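Local coordinates for uncharacterized protein (PDB 4KW2), which is of unknown function but has a xylose isomerase-like TIM barrel and may act as an isomerase or related enzyme on a small substrate, at residues R82-F85 / K86-I90; E124-L127 / N128-D131; D206-D209 / K210-A214; E242-D245 / F246-D249. All coordinates share one frame; numbering follows the deposited sequence.

Interaction 1 of 4, residues R82-F85 / K86-I90; sequences RHEF and KIRGI. With SO4 (sulfate ion), chain G.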
loop_
_atom_site.group_PDB
_atom_site.type_symbol
_atom_site.label_atom_id
_atom_site.label_comp_id
_atom_site.label_asym_id
_atom_site.label_seq_id
_atom_site.Cartn_x
_atom_site.Cartn_y
_atom_site.Cartn_z
ATOM N N ARG A 82 10.178 -29.968 12.214
ATOM C CA ARG A 82 11.565 -29.749 12.623
ATOM C C ARG A 82 12.545 -30.379 11.632
ATOM O O ARG A 82 13.523 -29.746 11.228
ATOM C CB ARG A 82 11.818 -30.288 14.036
ATOM C CG ARG A 82 11.173 -29.457 15.139
ATOM C CD ARG A 82 11.772 -29.763 16.510
ATOM N NE ARG A 82 11.659 -31.181 16.850
ATOM C CZ ARG A 82 10.580 -31.770 17.376
ATOM N NH1 ARG A 82 9.470 -31.085 17.645
ATOM N NH2 ARG A 82 10.609 -33.073 17.627
ATOM N N HIS A 83 12.267 -31.615 11.232
ATOM C CA HIS A 83 13.111 -32.331 10.278
ATOM C C HIS A 83 13.196 -31.619 8.925
ATOM O O HIS A 83 14.272 -31.528 8.333
ATOM C CB HIS A 83 12.579 -33.754 10.092
ATOM C CG HIS A 83 13.256 -34.517 8.998
ATOM N ND1 HIS A 83 14.529 -35.031 9.127
ATOM C CD2 HIS A 83 12.838 -34.854 7.755
ATOM C CE1 HIS A 83 14.866 -35.647 8.008
ATOM N NE2 HIS A 83 13.857 -35.557 7.160
ATOM N N GLU A 84 12.055 -31.122 8.447
ATOM C CA GLU A 84 11.966 -30.450 7.153
ATOM C C GLU A 84 12.758 -29.134 7.111
ATOM O O GLU A 84 13.371 -28.805 6.098
ATOM C CB GLU A 84 10.497 -30.197 6.784
ATOM C CG GLU A 84 9.726 -31.447 6.366
ATOM C CD GLU A 84 10.352 -32.165 5.187
ATOM O OE1 GLU A 84 10.600 -31.515 4.148
ATOM O OE2 GLU A 84 10.602 -33.381 5.303
ATOM N N PHE A 85 12.736 -28.383 8.206
ATOM C CA PHE A 85 13.623 -27.225 8.348
ATOM C C PHE A 85 15.093 -27.657 8.349
ATOM O O PHE A 85 15.912 -27.116 7.611
ATOM C CB PHE A 85 13.305 -26.456 9.630
ATOM C CG PHE A 85 12.214 -25.429 9.473
ATOM C CD1 PHE A 85 12.518 -24.129 9.099
ATOM C CD2 PHE A 85 10.890 -25.752 9.723
ATOM C CE1 PHE A 85 11.526 -23.173 8.971
ATOM C CE2 PHE A 85 9.890 -24.804 9.587
ATOM C CZ PHE A 85 10.207 -23.512 9.216
ATOM N N LYS A 86 15.409 -28.653 9.168
ATOM C CA LYS A 86 16.796 -29.062 9.385
ATOM C C LYS A 86 17.484 -29.534 8.102
ATOM O O LYS A 86 18.605 -29.120 7.827
ATOM C CB LYS A 86 16.871 -30.163 10.449
ATOM C CG LYS A 86 18.284 -30.496 10.916
ATOM C CD LYS A 86 18.379 -31.926 11.417
ATOM C CE LYS A 86 19.808 -32.301 11.788
ATOM N NZ LYS A 86 20.226 -31.737 13.102
ATOM N N ILE A 87 16.825 -30.398 7.327
ATOM C CA ILE A 87 17.421 -30.910 6.088
ATOM C C ILE A 87 17.615 -29.843 5.012
ATOM O O ILE A 87 18.308 -30.091 4.029
ATOM C CB ILE A 87 16.629 -32.092 5.481
ATOM C CG1 ILE A 87 15.244 -31.649 4.983
ATOM C CG2 ILE A 87 16.536 -33.238 6.486
ATOM C CD1 ILE A 87 14.510 -32.738 4.232
ATOM N N ARG A 88 17.003 -28.669 5.181
ATOM C CA ARG A 88 17.219 -27.546 4.260
ATOM C C ARG A 88 18.242 -26.530 4.765
ATOM O O ARG A 88 18.553 -25.566 4.062
ATOM C CB ARG A 88 15.903 -26.833 3.977
ATOM C CG ARG A 88 14.912 -27.675 3.197
ATOM C CD ARG A 88 13.632 -26.898 3.001
ATOM N NE ARG A 88 12.725 -27.516 2.047
ATOM C CZ ARG A 88 11.908 -28.531 2.312
ATOM N NH1 ARG A 88 11.874 -29.095 3.514
ATOM N NH2 ARG A 88 11.112 -28.984 1.358
ATOM N N GLY A 89 18.761 -26.742 5.972
ATOM C CA GLY A 89 19.730 -25.833 6.572
ATOM C C GLY A 89 19.122 -24.497 6.953
ATOM O O GLY A 89 19.788 -23.466 6.865
ATOM N N ILE A 90 17.859 -24.525 7.379
ATOM C CA ILE A 90 17.119 -23.329 7.782
ATOM C C ILE A 90 16.600 -23.531 9.201
ATOM O O ILE A 90 15.977 -24.547 9.477
ATOM C CB ILE A 90 15.898 -23.090 6.870
ATOM C CG1 ILE A 90 16.332 -22.960 5.405
ATOM C CG2 ILE A 90 15.142 -21.845 7.315
ATOM C CD1 ILE A 90 15.188 -22.973 4.417
HETATM S S SO4 G . 16.481 -34.866 12.046
HETATM O O1 SO4 G . 17.818 -34.699 12.663
HETATM O O2 SO4 G . 16.023 -36.256 12.278
HETATM O O3 SO4 G . 15.521 -33.908 12.645
HETATM O O4 SO4 G . 16.565 -34.603 10.592
#
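Arg88 and Glu84, about one turn apart where helix 75-86 ends, meet through a single nitrogen. NH1 of Arg88 forms a salt bridge with OE1 of Glu84 at 2.8 Å and also donates to the backbone O of Glu84 at 3.0 Å. Both acceptors lie close to the guanidinium plane, but the carboxylate, met on its anti side, is turned 66° against it. A bend in the glutamate chain (chi2 -58°) brings OE1 round to the arginine. Beside this pair, CG2 of Ile87 sits over one face of the His83 imidazole, 3.7 Å from its centroid and offset toward the rim, a CH-pi contact. The ring edge faces a sulfate, probably from the crystallisation liquor: His83 ND1 donates to sulfate O4 at 2.5 Å, so close that the ion's exact position is doubtful, while the aliphatic part of Lys86 lies alongside. Behind the side chains the helix closes in a Schellman motif, with Gly89 at positive phi. Phe85 O takes Arg88 N at 3.1 Å and Ile90 N at 3.2 Å from opposite faces of its carbonyl plane. Phe85 and Ile90 both also pack on Ala51 of strand 50-53. Further out, Arg88 NE pairs with Asp41 of helix 36-46. A leucine here would probably leave the buried Glu84 carboxylate without its counter-charge and Asp41 without its ion pair. The arginine's charge is shared between two acids and a carbonyl at the C-terminal end of the helix, where the helix dipole is negative, which probably helps keep Glu84 ionised.

Interaction 2 of 4, residues E124-L127 / N128-D131; sequences EPEL and NQLD
Pro125 touches Leu130 and Gln129 where the loop after strand 120-123 runs into helix 130-140, one of the beta-to-alpha connections of the TIM barrel. Its CG meets CD2 of Leu130 at 3.7 Å, the two side chains crossing at about a right angle, and both rest on Ile146 of the neighbouring strand 143-146. Glu126 comes next and is bound to Gln129 twice. Its N-H points to OE1 of Gln129 at 3.0 Å, tilted 27° from the amide plane, and its O receives Gln129 N at 3.1 Å from above the carbonyl plane. Gln129 reaches back this far because its chain is extended beyond CG (chi2 172°). The other end of its amide, NE2, donates to Tyr100 O, so both ends of the group are engaged and its flip is fixed. The Glu126 carboxylate lies alongside the Asn128 amide, their planes 73° apart, with only a weak bond from Asn128 ND2 to Glu126 OE1 at 3.3 Å. Gly185 of the second subunit packs on Glu126, and Val184 of that subunit on Gln129. Leu127 runs side by side with Leu130, and CD2 of Leu127 lies 4.2 Å from CD1 of Leu130. Helix 157-165 receives both leucines, Leu127 on Val160 and Leu130 on Ala164. The backbone of this pair is joined too, Leu130 N donating to Leu127 O at 3.3 Å from well above the carbonyl plane, and CG of Leu130 lies 3.5 Å from that same oxygen.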
loop_
_atom_site.group_PDB
_atom_site.type_symbol
_atom_site.label_atom_id
_atom_site.label_comp_id
_atom_site.label_asym_id
_atom_site.label_seq_id
_atom_site.Cartn_x
_atom_site.Cartn_y
_atom_site.Cartn_z
ATOM N N GLU A 124 2.094 -8.744 18.862
ATOM C CA GLU A 124 1.440 -7.441 18.901
ATOM C C GLU A 124 0.320 -7.516 19.934
ATOM O O GLU A 124 -0.839 -7.726 19.578
ATOM C CB GLU A 124 0.895 -7.080 17.513
ATOM C CG GLU A 124 0.253 -5.699 17.418
ATOM C CD GLU A 124 -0.001 -5.250 15.986
ATOM O OE1 GLU A 124 0.798 -5.590 15.089
ATOM O OE2 GLU A 124 -1.002 -4.540 15.758
ATOM N N PRO A 125 0.668 -7.370 21.225
ATOM C CA PRO A 125 -0.288 -7.514 22.301
ATOM C C PRO A 125 -0.787 -6.176 22.817
ATOM O O PRO A 125 -0.255 -5.130 22.447
ATOM C CB PRO A 125 0.549 -8.184 23.385
ATOM C CG PRO A 125 1.916 -7.595 23.197
ATOM C CD PRO A 125 2.014 -7.112 21.769
ATOM N N GLU A 126 -1.802 -6.223 23.669
ATOM C CA GLU A 126 -2.200 -5.065 24.454
ATOM C C GLU A 126 -1.268 -4.960 25.653
ATOM O O GLU A 126 -0.607 -5.935 26.020
ATOM C CB GLU A 126 -3.649 -5.200 24.927
ATOM C CG GLU A 126 -4.680 -5.079 23.816
ATOM C CD GLU A 126 -6.080 -5.449 24.268
ATOM O OE1 GLU A 126 -6.218 -6.310 25.167
ATOM O OE2 GLU A 126 -7.048 -4.884 23.718
ATOM N N LEU A 127 -1.229 -3.783 26.268
ATOM C CA LEU A 127 -0.365 -3.543 27.425
ATOM C C LEU A 127 -0.733 -4.426 28.622
ATOM O O LEU A 127 0.147 -4.883 29.342
ATOM C CB LEU A 127 -0.401 -2.066 27.826
ATOM C CG LEU A 127 0.014 -1.048 26.753
ATOM C CD1 LEU A 127 -0.067 0.366 27.313
ATOM C CD2 LEU A 127 1.408 -1.326 26.201
ATOM N N ASN A 128 -2.023 -4.687 28.820
ATOM C CA ASN A 128 -2.467 -5.562 29.916
ATOM C C ASN A 128 -2.026 -7.029 29.774
ATOM O O ASN A 128 -1.994 -7.769 30.759
ATOM C CB ASN A 128 -3.991 -5.482 30.093
ATOM C CG ASN A 128 -4.759 -6.054 28.911
ATOM O OD1 ASN A 128 -4.743 -7.261 28.665
ATOM N ND2 ASN A 128 -5.453 -5.188 28.183
ATOM N N GLN A 129 -1.695 -7.443 28.552
ATOM C CA GLN A 129 -1.251 -8.813 28.282
ATOM C C GLN A 129 0.243 -9.038 28.540
ATOM O O GLN A 129 0.696 -10.182 28.592
ATOM C CB GLN A 129 -1.573 -9.197 26.828
ATOM C CG GLN A 129 -3.054 -9.418 26.554
ATOM C CD GLN A 129 -3.368 -9.602 25.079
ATOM O OE1 GLN A 129 -2.749 -8.973 24.219
ATOM N NE2 GLN A 129 -4.344 -10.456 24.780
ATOM N N LEU A 130 1.007 -7.961 28.697
ATOM C CA LEU A 130 2.467 -8.066 28.808
ATOM C C LEU A 130 2.933 -8.899 30.005
ATOM O O LEU A 130 3.854 -9.712 29.875
ATOM C CB LEU A 130 3.106 -6.674 28.859
ATOM C CG LEU A 130 2.977 -5.845 27.575
ATOM C CD1 LEU A 130 3.668 -4.499 27.740
ATOM C CD2 LEU A 130 3.548 -6.594 26.380
ATOM N N ASP A 131 2.300 -8.694 31.160
ATOM C CA ASP A 131 2.612 -9.474 32.356
ATOM C C ASP A 131 2.497 -10.971 32.090
ATOM O O ASP A 131 3.431 -11.728 32.369
ATOM C CB ASP A 131 1.701 -9.079 33.525
ATOM C CG ASP A 131 2.206 -7.857 34.282
ATOM O OD1 ASP A 131 2.977 -7.058 33.714
ATOM O OD2 ASP A 131 1.829 -7.696 35.457
#

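Interaction 3 of 4, residues D206-D209 / K210-A214; sequences DLTD and KMEDA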
loop_
_atom_site.group_PDB
_atom_site.type_symbol
_atom_site.label_atom_id
_atom_site.label_comp_id
_atom_site.label_asym_id
_atom_site.label_seq_id
_atom_site.Cartn_x
_atom_site.Cartn_y
_atom_site.Cartn_z
ATOM N N ASP A 206 8.994 -4.949 1.962
ATOM C CA ASP A 206 9.169 -4.554 0.565
ATOM C C ASP A 206 10.627 -4.268 0.224
ATOM O O ASP A 206 10.965 -3.203 -0.287
ATOM C CB ASP A 206 8.279 -3.351 0.233
ATOM C CG ASP A 206 6.803 -3.709 0.242
ATOM O OD1 ASP A 206 6.433 -4.744 -0.363
ATOM O OD2 ASP A 206 6.012 -2.963 0.857
ATOM N N LEU A 207 11.481 -5.242 0.518
ATOM C CA LEU A 207 12.894 -5.127 0.237
ATOM C C LEU A 207 13.076 -4.975 -1.257
ATOM O O LEU A 207 12.453 -5.694 -2.026
ATOM C CB LEU A 207 13.655 -6.360 0.733
ATOM C CG LEU A 207 15.167 -6.336 0.498
ATOM C CD1 LEU A 207 15.782 -5.119 1.157
ATOM C CD2 LEU A 207 15.809 -7.611 1.008
ATOM N N THR A 208 13.910 -4.016 -1.652
ATOM C CA THR A 208 14.238 -3.788 -3.053
ATOM C C THR A 208 15.708 -4.081 -3.314
ATOM O O THR A 208 16.500 -4.285 -2.391
ATOM C CB THR A 208 13.934 -2.337 -3.479
ATOM O OG1 THR A 208 14.732 -1.428 -2.710
ATOM C CG2 THR A 208 12.468 -2.019 -3.262
ATOM N N ASP A 209 16.050 -4.112 -4.594
ATOM C CA ASP A 209 17.421 -4.294 -5.048
ATOM C C ASP A 209 18.301 -3.183 -4.469
ATOM O O ASP A 209 18.071 -2.002 -4.728
ATOM C CB ASP A 209 17.442 -4.246 -6.586
ATOM C CG ASP A 209 18.721 -4.796 -7.185
ATOM O OD1 ASP A 209 19.707 -5.041 -6.459
ATOM O OD2 ASP A 209 18.732 -4.992 -8.414
ATOM N N LYS A 210 19.290 -3.573 -3.669
ATOM C CA LYS A 210 20.213 -2.635 -3.006
ATOM C C LYS A 210 19.521 -1.587 -2.116
ATOM O O LYS A 210 20.069 -0.520 -1.859
ATOM C CB LYS A 210 21.132 -1.994 -4.051
ATOM C CG LYS A 210 22.162 -2.988 -4.580
ATOM C CD LYS A 210 22.364 -2.899 -6.082
ATOM C CE LYS A 210 23.240 -4.046 -6.567
ATOM N NZ LYS A 210 22.860 -4.489 -7.938
HETATM N N MSE A 211 18.338 -1.944 -1.616
HETATM C CA MSE A 211 17.448 -1.048 -0.854
HETATM C C MSE A 211 17.233 0.286 -1.526
HETATM O O MSE A 211 17.065 1.308 -0.868
HETATM C CB MSE A 211 17.937 -0.915 0.591
HETATM C CG MSE A 211 17.698 -2.240 1.303
HETATM SE SE MSE A 211 18.452 -2.216 3.117
HETATM C CE MSE A 211 17.147 -0.952 3.854
ATOM N N GLU A 212 17.200 0.280 -2.850
ATOM C CA GLU A 212 16.860 1.481 -3.597
ATOM C C GLU A 212 15.422 1.884 -3.278
ATOM O O GLU A 212 14.574 1.040 -2.993
ATOM C CB GLU A 212 17.034 1.254 -5.102
ATOM C CG GLU A 212 16.047 0.256 -5.702
ATOM C CD GLU A 212 16.308 -0.038 -7.171
ATOM O OE1 GLU A 212 17.365 0.387 -7.698
ATOM O OE2 GLU A 212 15.444 -0.694 -7.797
ATOM N N ASP A 213 15.156 3.180 -3.330
ATOM C CA ASP A 213 13.831 3.692 -3.079
ATOM C C ASP A 213 13.609 4.977 -3.867
ATOM O O ASP A 213 14.562 5.628 -4.283
ATOM C CB ASP A 213 13.635 3.917 -1.579
ATOM C CG ASP A 213 12.189 4.210 -1.218
ATOM O OD1 ASP A 213 11.319 3.357 -1.494
ATOM O OD2 ASP A 213 11.916 5.299 -0.673
ATOM N N ALA A 214 12.341 5.308 -4.092
ATOM C CA ALA A 214 11.938 6.536 -4.769
ATOM C C ALA A 214 12.425 7.776 -4.021
ATOM O O ALA A 214 12.621 8.827 -4.627
ATOM C CB ALA A 214 10.416 6.574 -4.909
#
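Thr208 and Glu212 close this loop through a side-chain hydroxyl: OG1 of Thr208 donates to Glu212 O at a tight 2.5 Å. The hydroxyl is placed there by a chi1 of 62°, which sets OG1 between the backbone N and the carbonyl carbon. Two overlapping beta turns lie within the same span. Thr208 O accepts Met211 N at 3.1 Å in a type II turn, and Asp209 O accepts Glu212 N, also at 3.1 Å, in one close to type III'; each donor approaches from above the carbonyl plane. Lys210 and Met211 both take positive phi, 57° and 49°. Thr208 O has a further partner in Ser256 OG of helix 250-262, which also makes a weak bond with Lys210 N. The Asp209 carboxylate lies alongside the Lys210 chain, with OD1 of Asp209 in a salt bridge 3.5 Å from NZ of Lys210; the same OD1 accepts from Asn255 ND2. A serine in the lysine's place would probably leave Asp209 without its nearby positive charge and thin the cover over Leu221 and Asn255. The buried Asp213 is satisfied at both oxygens, OD1 by His180 ND1 and OD2 by Thr215 N. CD1 of Leu207 touches CG of Met211, a selenomethionine, at 3.5 Å. The Met211 side chain continues onto Trp181 and Phe226, while Trp29 of the third subunit packs on Thr208. Threonine-tied turns thus shape a beta-to-alpha loop, between strand 199-204 and helix 222-232, at the TIM-barrel end where enzymes of this fold carry their active sites.

Interaction 4 of 4, residues E242-D245 / F246-D249; sequences EYDD and FKSD
Asp244 bonds to Phe246 in an Asx turn: OD1 of Asp244 accepts Phe246 N at 3.1 Å, on the anti side and 26° out of the carboxylate plane. A chi1 of -168°, with CG opposite the backbone N, sets the carboxylate where OD1 can reach the N-H two residues on. The backbone O of Asp244 is gripped twice as well, by Lys247 N at 3.1 Å from above the carbonyl plane and by Ser248 N at 3.0 Å almost straight on. OD2 has only a long ion pair with Lys247 NZ of its own chain at 3.9 Å; its stronger partner is Lys247 of the second subunit, just as this Lys247 pairs with Asp244 of the third. Phe246 has Asp244 OD1 at the edge of its ring. Asp245 lies alongside, its carboxylate turned 75° against the ring and its OD1 3.2 Å from CD2 of Phe246. Phe246 of the second subunit packs on this side chain, and a sulfate, probably from the crystallisation liquor, lies about 3 Å from it. Asp249 then N-caps helix 250-262. An Asx turn laid on a backbone turn, with an N-cap after it, shapes the last beta-to-alpha loop of this TIM barrel, here also part of a subunit interface.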
loop_
_atom_site.group_PDB
_atom_site.type_symbol
_atom_site.label_atom_id
_atom_site.label_comp_id
_atom_site.label_asym_id
_atom_site.label_seq_id
_atom_site.Cartn_x
_atom_site.Cartn_y
_atom_site.Cartn_z
ATOM N N GLU A 242 11.042 -9.182 4.148
ATOM C CA GLU A 242 9.876 -9.488 3.344
ATOM C C GLU A 242 10.070 -8.745 2.032
ATOM O O GLU A 242 10.667 -7.661 2.008
ATOM C CB GLU A 242 8.610 -9.010 4.070
ATOM C CG GLU A 242 7.284 -9.455 3.458
ATOM C CD GLU A 242 6.772 -8.553 2.342
ATOM O OE1 GLU A 242 7.245 -7.401 2.185
ATOM O OE2 GLU A 242 5.875 -9.012 1.609
ATOM N N TYR A 243 9.594 -9.328 0.940
ATOM C CA TYR A 243 9.520 -8.603 -0.317
ATOM C C TYR A 243 8.314 -9.034 -1.131
ATOM O O TYR A 243 7.695 -10.057 -0.848
ATOM C CB TYR A 243 10.823 -8.745 -1.119
ATOM C CG TYR A 243 11.140 -10.117 -1.691
ATOM C CD1 TYR A 243 11.864 -11.050 -0.960
ATOM C CD2 TYR A 243 10.760 -10.459 -2.987
ATOM C CE1 TYR A 243 12.187 -12.288 -1.490
ATOM C CE2 TYR A 243 11.075 -11.700 -3.525
ATOM C CZ TYR A 243 11.792 -12.608 -2.770
ATOM O OH TYR A 243 12.122 -13.831 -3.301
ATOM N N ASP A 244 7.978 -8.229 -2.129
ATOM C CA ASP A 244 6.889 -8.545 -3.036
ATOM C C ASP A 244 7.405 -9.523 -4.080
ATOM O O ASP A 244 8.128 -9.128 -4.995
ATOM C CB ASP A 244 6.378 -7.267 -3.705
ATOM C CG ASP A 244 5.062 -7.470 -4.429
ATOM O OD1 ASP A 244 4.780 -8.609 -4.869
ATOM O OD2 ASP A 244 4.307 -6.482 -4.557
ATOM N N ASP A 245 7.025 -10.794 -3.954
ATOM C CA ASP A 245 7.569 -11.837 -4.830
ATOM C C ASP A 245 6.955 -11.824 -6.220
ATOM O O ASP A 245 7.377 -12.586 -7.079
ATOM C CB ASP A 245 7.447 -13.237 -4.204
ATOM C CG ASP A 245 6.016 -13.746 -4.148
ATOM O OD1 ASP A 245 5.096 -12.940 -3.896
ATOM O OD2 ASP A 245 5.816 -14.964 -4.335
ATOM N N PHE A 246 5.961 -10.969 -6.439
ATOM C CA PHE A 246 5.416 -10.777 -7.775
ATOM C C PHE A 246 6.131 -9.647 -8.523
ATOM O O PHE A 246 6.137 -9.627 -9.755
ATOM C CB PHE A 246 3.909 -10.524 -7.711
ATOM C CG PHE A 246 3.105 -11.743 -7.335
ATOM C CD1 PHE A 246 2.642 -12.617 -8.317
ATOM C CD2 PHE A 246 2.813 -12.024 -5.999
ATOM C CE1 PHE A 246 1.901 -13.740 -7.979
ATOM C CE2 PHE A 246 2.075 -13.149 -5.655
ATOM C CZ PHE A 246 1.617 -14.008 -6.647
ATOM N N LYS A 247 6.734 -8.719 -7.782
ATOM C CA LYS A 247 7.443 -7.590 -8.379
ATOM C C LYS A 247 8.961 -7.783 -8.420
ATOM O O LYS A 247 9.639 -7.119 -9.197
ATOM C CB LYS A 247 7.115 -6.290 -7.637
ATOM C CG LYS A 247 5.668 -5.812 -7.773
ATOM C CD LYS A 247 5.581 -4.285 -7.735
ATOM C CE LYS A 247 4.516 -3.759 -6.782
ATOM N NZ LYS A 247 3.118 -3.933 -7.258
ATOM N N SER A 248 9.493 -8.676 -7.589
ATOM C CA SER A 248 10.925 -8.986 -7.587
ATOM C C SER A 248 11.179 -10.471 -7.786
ATOM O O SER A 248 10.285 -11.295 -7.619
ATOM C CB SER A 248 11.577 -8.518 -6.287
ATOM O OG SER A 248 11.981 -7.163 -6.380
ATOM N N ASP A 249 12.412 -10.795 -8.157
ATOM C CA ASP A 249 12.839 -12.179 -8.359
ATOM C C ASP A 249 14.023 -12.501 -7.443
ATOM O O ASP A 249 14.597 -11.609 -6.804
ATOM C CB ASP A 249 13.186 -12.441 -9.836
ATOM C CG ASP A 249 14.252 -11.492 -10.380
ATOM O OD1 ASP A 249 15.298 -11.288 -9.728
ATOM O OD2 ASP A 249 14.046 -10.945 -11.479
#

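All four contacts are turns in one eight-stranded parallel TIM barrel, following in series along the chain. Interaction 1 is an alpha-to-beta connection, from helix 75-86 into strand 91-98, at the opposite end of the strands from the beta-to-alpha loops that hold the other three, after strands 120-123, 199-204 and 238-241; its centre lies 24 to 32 Å from theirs. Interactions 3 and 4 are neighbours, centres 11 Å apart, joined by probable hydrogen bonds from Leu207 N to Glu242 O and from Asp206 N to Glu242 OE1. Interaction 2 sits across the barrel, its centre 33 Å from both. Interactions 2 and 4 touch the second subunit, 3 and 4 the third, tying these loops into the assembly.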